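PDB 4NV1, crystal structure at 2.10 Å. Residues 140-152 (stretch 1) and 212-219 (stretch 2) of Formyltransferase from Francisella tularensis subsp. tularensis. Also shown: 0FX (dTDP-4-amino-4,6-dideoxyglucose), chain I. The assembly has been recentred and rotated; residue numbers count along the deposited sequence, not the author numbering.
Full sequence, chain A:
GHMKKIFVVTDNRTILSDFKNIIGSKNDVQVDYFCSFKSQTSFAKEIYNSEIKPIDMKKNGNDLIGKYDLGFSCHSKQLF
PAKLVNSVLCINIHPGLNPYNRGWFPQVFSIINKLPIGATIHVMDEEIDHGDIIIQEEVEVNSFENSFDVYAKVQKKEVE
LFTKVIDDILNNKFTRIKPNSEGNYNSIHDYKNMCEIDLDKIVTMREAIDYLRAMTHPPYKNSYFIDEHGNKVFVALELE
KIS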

# COMPACT_ATOMS: atom_id res chain seq x y z
N GLU A 140 7.91 -3.94 20.80
CA GLU A 140 8.35 -2.72 20.09
C GLU A 140 7.45 -2.48 18.86
O GLU A 140 7.09 -3.43 18.14
CB GLU A 140 9.75 -2.90 19.48
CG GLU A 140 10.91 -2.86 20.47
CD GLU A 140 12.25 -2.61 19.79
OE1 GLU A 140 12.58 -3.35 18.82
OE2 GLU A 140 12.98 -1.69 20.24
N VAL A 141 7.10 -1.24 18.62
CA VAL A 141 6.48 -0.89 17.35
C VAL A 141 7.54 -0.20 16.51
O VAL A 141 7.94 0.94 16.81
CB VAL A 141 5.32 0.07 17.56
CG1 VAL A 141 4.69 0.41 16.21
CG2 VAL A 141 4.29 -0.53 18.48
N ASN A 142 8.00 -0.87 15.47
CA ASN A 142 8.90 -0.19 14.52
C ASN A 142 8.25 0.68 13.44
O ASN A 142 7.06 0.50 13.09
CB ASN A 142 9.79 -1.26 13.92
CG ASN A 142 10.63 -1.97 14.97
OD1 ASN A 142 11.21 -1.33 15.83
ND2 ASN A 142 10.67 -3.29 14.92
N SER A 143 9.03 1.58 12.83
CA SER A 143 8.49 2.57 11.88
C SER A 143 7.80 1.93 10.68
O SER A 143 6.86 2.50 10.14
CB SER A 143 9.58 3.47 11.33
OG SER A 143 10.56 2.66 10.70
N PHE A 144 8.27 0.75 10.31
CA PHE A 144 7.92 0.11 9.08
C PHE A 144 6.81 -0.95 9.23
O PHE A 144 6.50 -1.64 8.28
CB PHE A 144 9.16 -0.48 8.49
CG PHE A 144 9.92 -1.39 9.42
CD1 PHE A 144 11.01 -0.91 10.15
CD2 PHE A 144 9.66 -2.76 9.44
CE1 PHE A 144 11.76 -1.75 10.95
CE2 PHE A 144 10.42 -3.61 10.24
CZ PHE A 144 11.45 -3.10 11.02
N GLU A 145 6.13 -0.99 10.37
CA GLU A 145 5.18 -2.02 10.70
C GLU A 145 3.80 -1.46 10.66
O GLU A 145 3.62 -0.29 10.96
CB GLU A 145 5.39 -2.51 12.15
CG GLU A 145 6.73 -3.16 12.31
CD GLU A 145 7.09 -3.70 13.68
OE1 GLU A 145 6.54 -3.20 14.67
OE2 GLU A 145 8.00 -4.59 13.70
N ASN A 146 2.86 -2.31 10.29
CA ASN A 146 1.46 -1.99 10.35
C ASN A 146 0.74 -2.78 11.47
O ASN A 146 1.37 -3.54 12.22
CB ASN A 146 0.83 -2.26 8.96
CG ASN A 146 0.94 -3.71 8.53
OD1 ASN A 146 1.03 -4.61 9.37
ND2 ASN A 146 0.98 -3.95 7.21
N SER A 147 -0.58 -2.65 11.55
CA SER A 147 -1.35 -3.43 12.50
C SER A 147 -1.09 -4.92 12.41
O SER A 147 -1.09 -5.61 13.45
CB SER A 147 -2.84 -3.13 12.49
OG SER A 147 -3.64 -4.14 13.18
N PHE A 148 -0.85 -5.42 11.20
CA PHE A 148 -0.73 -6.86 11.05
C PHE A 148 0.60 -7.29 11.59
O PHE A 148 0.68 -8.31 12.27
CB PHE A 148 -0.93 -7.40 9.62
CG PHE A 148 -0.50 -8.84 9.48
CD1 PHE A 148 -1.42 -9.87 9.41
CD2 PHE A 148 0.84 -9.16 9.43
CE1 PHE A 148 -1.03 -11.19 9.29
CE2 PHE A 148 1.26 -10.49 9.31
CZ PHE A 148 0.31 -11.50 9.24
N ASP A 149 1.66 -6.53 11.38
CA ASP A 149 2.94 -6.97 11.86
C ASP A 149 3.04 -6.92 13.39
O ASP A 149 3.82 -7.70 13.96
CB ASP A 149 4.11 -6.15 11.29
CG ASP A 149 4.00 -5.90 9.76
OD1 ASP A 149 3.77 -6.89 9.04
OD2 ASP A 149 4.14 -4.74 9.31
N VAL A 150 2.41 -5.90 13.98
CA VAL A 150 2.46 -5.72 15.42
C VAL A 150 1.57 -6.76 16.07
O VAL A 150 1.99 -7.37 17.03
CB VAL A 150 2.02 -4.31 15.88
CG1 VAL A 150 2.06 -4.26 17.42
CG2 VAL A 150 2.98 -3.29 15.26
N TYR A 151 0.40 -7.06 15.50
CA TYR A 151 -0.45 -8.09 16.01
C TYR A 151 0.30 -9.40 15.99
O TYR A 151 0.18 -10.23 16.93
CB TYR A 151 -1.70 -8.22 15.16
CG TYR A 151 -2.69 -9.34 15.46
CD1 TYR A 151 -3.73 -9.14 16.37
CD2 TYR A 151 -2.69 -10.53 14.75
CE1 TYR A 151 -4.69 -10.10 16.62
CE2 TYR A 151 -3.66 -11.51 14.97
CZ TYR A 151 -4.65 -11.29 15.93
OH TYR A 151 -5.65 -12.21 16.20
N ALA A 152 1.03 -9.66 14.91
CA ALA A 152 1.74 -10.95 14.84
C ALA A 152 2.91 -11.07 15.82
O ALA A 152 3.17 -12.17 16.26
CB ALA A 152 2.24 -11.26 13.44
O4P 0FX I . -8.10 -11.44 17.76
P2 0FX I . -8.90 -12.51 16.97
O3P 0FX I . -8.36 -13.75 16.30
O1G 0FX I . -10.45 -12.47 17.34
C1G 0FX I . -10.91 -12.89 18.60
C2G 0FX I . -12.38 -12.55 18.46
O2G 0FX I . -12.89 -12.91 17.17
C3G 0FX I . -12.64 -11.07 18.68
O3G 0FX I . -14.08 -11.00 18.71
C4G 0FX I . -11.93 -10.63 19.97
N4A 0FX I . -12.20 -9.25 20.32
C5G 0FX I . -10.42 -10.87 19.94
C6G 0FX I . -9.76 -10.48 21.25
O5G 0FX I . -10.22 -12.26 19.69
OPP 0FX I . -9.31 -12.18 15.46
P 0FX I . -9.89 -10.92 14.70
O1P 0FX I . -11.36 -10.62 14.91
O2P 0FX I . -9.20 -11.37 13.41
O5 0FX I . -9.00 -9.62 15.03
C5 0FX I . -7.58 -9.71 14.81
C4 0FX I . -7.01 -8.41 14.29
O4 0FX I . -7.38 -8.24 12.93
C3 0FX I . -7.46 -7.16 14.96
O3 0FX I . -6.59 -6.75 16.03
C2 0FX I . -7.30 -6.09 13.88
C1 0FX I . -7.57 -6.89 12.60
N11 0FX I . -8.90 -6.55 12.08
C61 0FX I . -9.97 -7.29 12.46
C51 0FX I . -11.22 -6.97 11.99
C5A 0FX I . -12.51 -7.68 12.37
C21 0FX I . -9.03 -5.52 11.23
O21 0FX I . -7.98 -4.79 10.80
N31 0FX I . -10.22 -5.19 10.70
C41 0FX I . -11.28 -5.93 11.09
O41 0FX I . -12.50 -5.65 10.66
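Stretch 2, residues 212-219: LRAMTHPP

Stretch 2 comprises the last turn of a helix, residues Leu-212 to Ala-214, followed by an irregular segment that leaves helical geometry at Met-215 and reaches Pro-219 through a cis peptide bond. It follows the course of stretch 1 in the same sense: Arg-213 lies beside Asn-146 (CA to CA 4.5 Å), Ala-214 beside Ser-147 (CA to CA 5.0 Å) and His-217 beside Phe-148 (CA to CA 4.6 Å). The two segments together bury 532 Å², and Arg-213 and His-217 contribute the largest areas from stretch 2.

Arg-213 extends its side chain along the loop that precedes the stretch 1 helix. With chi1 at 79° (p) and chi2 and chi3 both t, it delivers its guanidinium to the type I turn from Asn-142 to Glu-145. NH1 donates to Asn-142 O and to Glu-145 O, each at 2.8 Å; both acceptors lie near the guanidinium plane, so one nitrogen ties together the two ends of the turn. Ser-143 O lies over one face of the group, 3.2 Å from Arg-213 NH1, where the angle is too poor for a hydrogen bond. A water extends the attachment, accepting from Arg-213 NH2 at 3.0 Å and donating to Val-141 O at 2.8 Å.

The backbone of stretch 2 meets the start of the stretch 1 helix, where amide groups still lack partners from a preceding turn. Ser-147 N donates to Arg-213 O at 3.1 Å, and Phe-148 N makes a weak bond to Thr-216 O at 3.5 Å. Asn-146 caps the same helix through OD1, which accepts from Asp-149 N at 2.9 Å, while its CB packs 3.3 Å from both Arg-213 O and Thr-216 O.

His-217 turns its ring into the first turn of that helix. Its ND1 is 2.6 Å from Ser-147 OG, a short hydrogen bond made at the ring edge. Phe-148 CA sits over one ring face, 3.6 Å from the centroid of the His-217 ring, and 0FX O4 lies over the opposite face, so the imidazole is held between helix and ligand. The Phe-148 ring directs its edge to the His-217 face in an offset arrangement, with centroids 5.5 Å apart; His-217 in turn points an edge at the face of Tyr-151, with centroids at 5.3 Å. Tyr-151 also reaches the nucleotide sugar, its OH donating weakly to 0FX O4P at 3.0 Å. Beyond His-217, Pro-218 CD packs 4.1 Å from Phe-148 CB and completes the contact.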

# COMPACT_ATOMS: atom_id res chain seq x y z
N LEU A 212 -2.42 5.61 8.92
CA LEU A 212 -2.63 4.70 7.78
C LEU A 212 -2.08 3.29 8.07
O LEU A 212 -2.75 2.25 7.83
CB LEU A 212 -2.01 5.31 6.51
CG LEU A 212 -2.88 6.47 6.03
CD1 LEU A 212 -2.22 7.31 4.96
CD2 LEU A 212 -4.26 5.97 5.61
N ARG A 213 -0.88 3.22 8.65
CA ARG A 213 -0.36 1.95 9.04
C ARG A 213 -1.10 1.25 10.18
O ARG A 213 -1.25 -0.01 10.16
CB ARG A 213 1.16 1.95 9.21
CG ARG A 213 1.66 2.56 10.52
CD ARG A 213 3.10 2.97 10.38
NE ARG A 213 3.67 3.70 11.52
CZ ARG A 213 4.47 3.15 12.43
NH1 ARG A 213 4.69 1.87 12.43
NH2 ARG A 213 5.01 3.89 13.40
N ALA A 214 -1.64 2.02 11.12
CA ALA A 214 -2.41 1.42 12.22
C ALA A 214 -3.70 0.78 11.67
O ALA A 214 -4.22 -0.17 12.22
CB ALA A 214 -2.81 2.46 13.26
N MET A 215 -4.23 1.32 10.58
CA MET A 215 -5.44 0.81 9.94
C MET A 215 -5.26 -0.22 8.83
O MET A 215 -6.27 -0.65 8.25
CB MET A 215 -6.25 1.99 9.39
CG MET A 215 -6.74 3.02 10.39
SD MET A 215 -7.86 2.44 11.66
CE MET A 215 -9.41 2.45 10.82
N THR A 216 -4.02 -0.65 8.62
CA THR A 216 -3.64 -1.61 7.62
C THR A 216 -3.32 -2.97 8.21
O THR A 216 -2.36 -3.17 8.99
CB THR A 216 -2.48 -1.10 6.72
OG1 THR A 216 -2.81 0.19 6.15
CG2 THR A 216 -2.21 -2.10 5.62
N HIS A 217 -4.19 -3.92 7.86
CA HIS A 217 -4.18 -5.26 8.40
C HIS A 217 -4.86 -6.18 7.36
O HIS A 217 -6.07 -6.41 7.49
CB HIS A 217 -4.93 -5.27 9.73
CG HIS A 217 -4.63 -6.46 10.59
ND1 HIS A 217 -4.15 -6.35 11.88
CD2 HIS A 217 -4.71 -7.79 10.34
CE1 HIS A 217 -3.94 -7.56 12.38
NE2 HIS A 217 -4.27 -8.45 11.46
N PRO A 218 -4.10 -6.66 6.35
CA PRO A 218 -4.72 -7.55 5.38
C PRO A 218 -5.34 -8.74 6.13
O PRO A 218 -4.79 -9.20 7.12
CB PRO A 218 -3.57 -8.01 4.49
CG PRO A 218 -2.54 -6.98 4.62
CD PRO A 218 -2.66 -6.47 6.05
N PRO A 219 -6.45 -9.27 5.63
CA PRO A 219 -7.01 -8.84 4.37
C PRO A 219 -8.17 -7.95 4.71
O PRO A 219 -9.09 -7.80 3.91
CB PRO A 219 -7.43 -10.15 3.71
CG PRO A 219 -7.75 -11.06 4.86
CD PRO A 219 -7.07 -10.52 6.10
O HOH W 1 7.02 3.15 15.43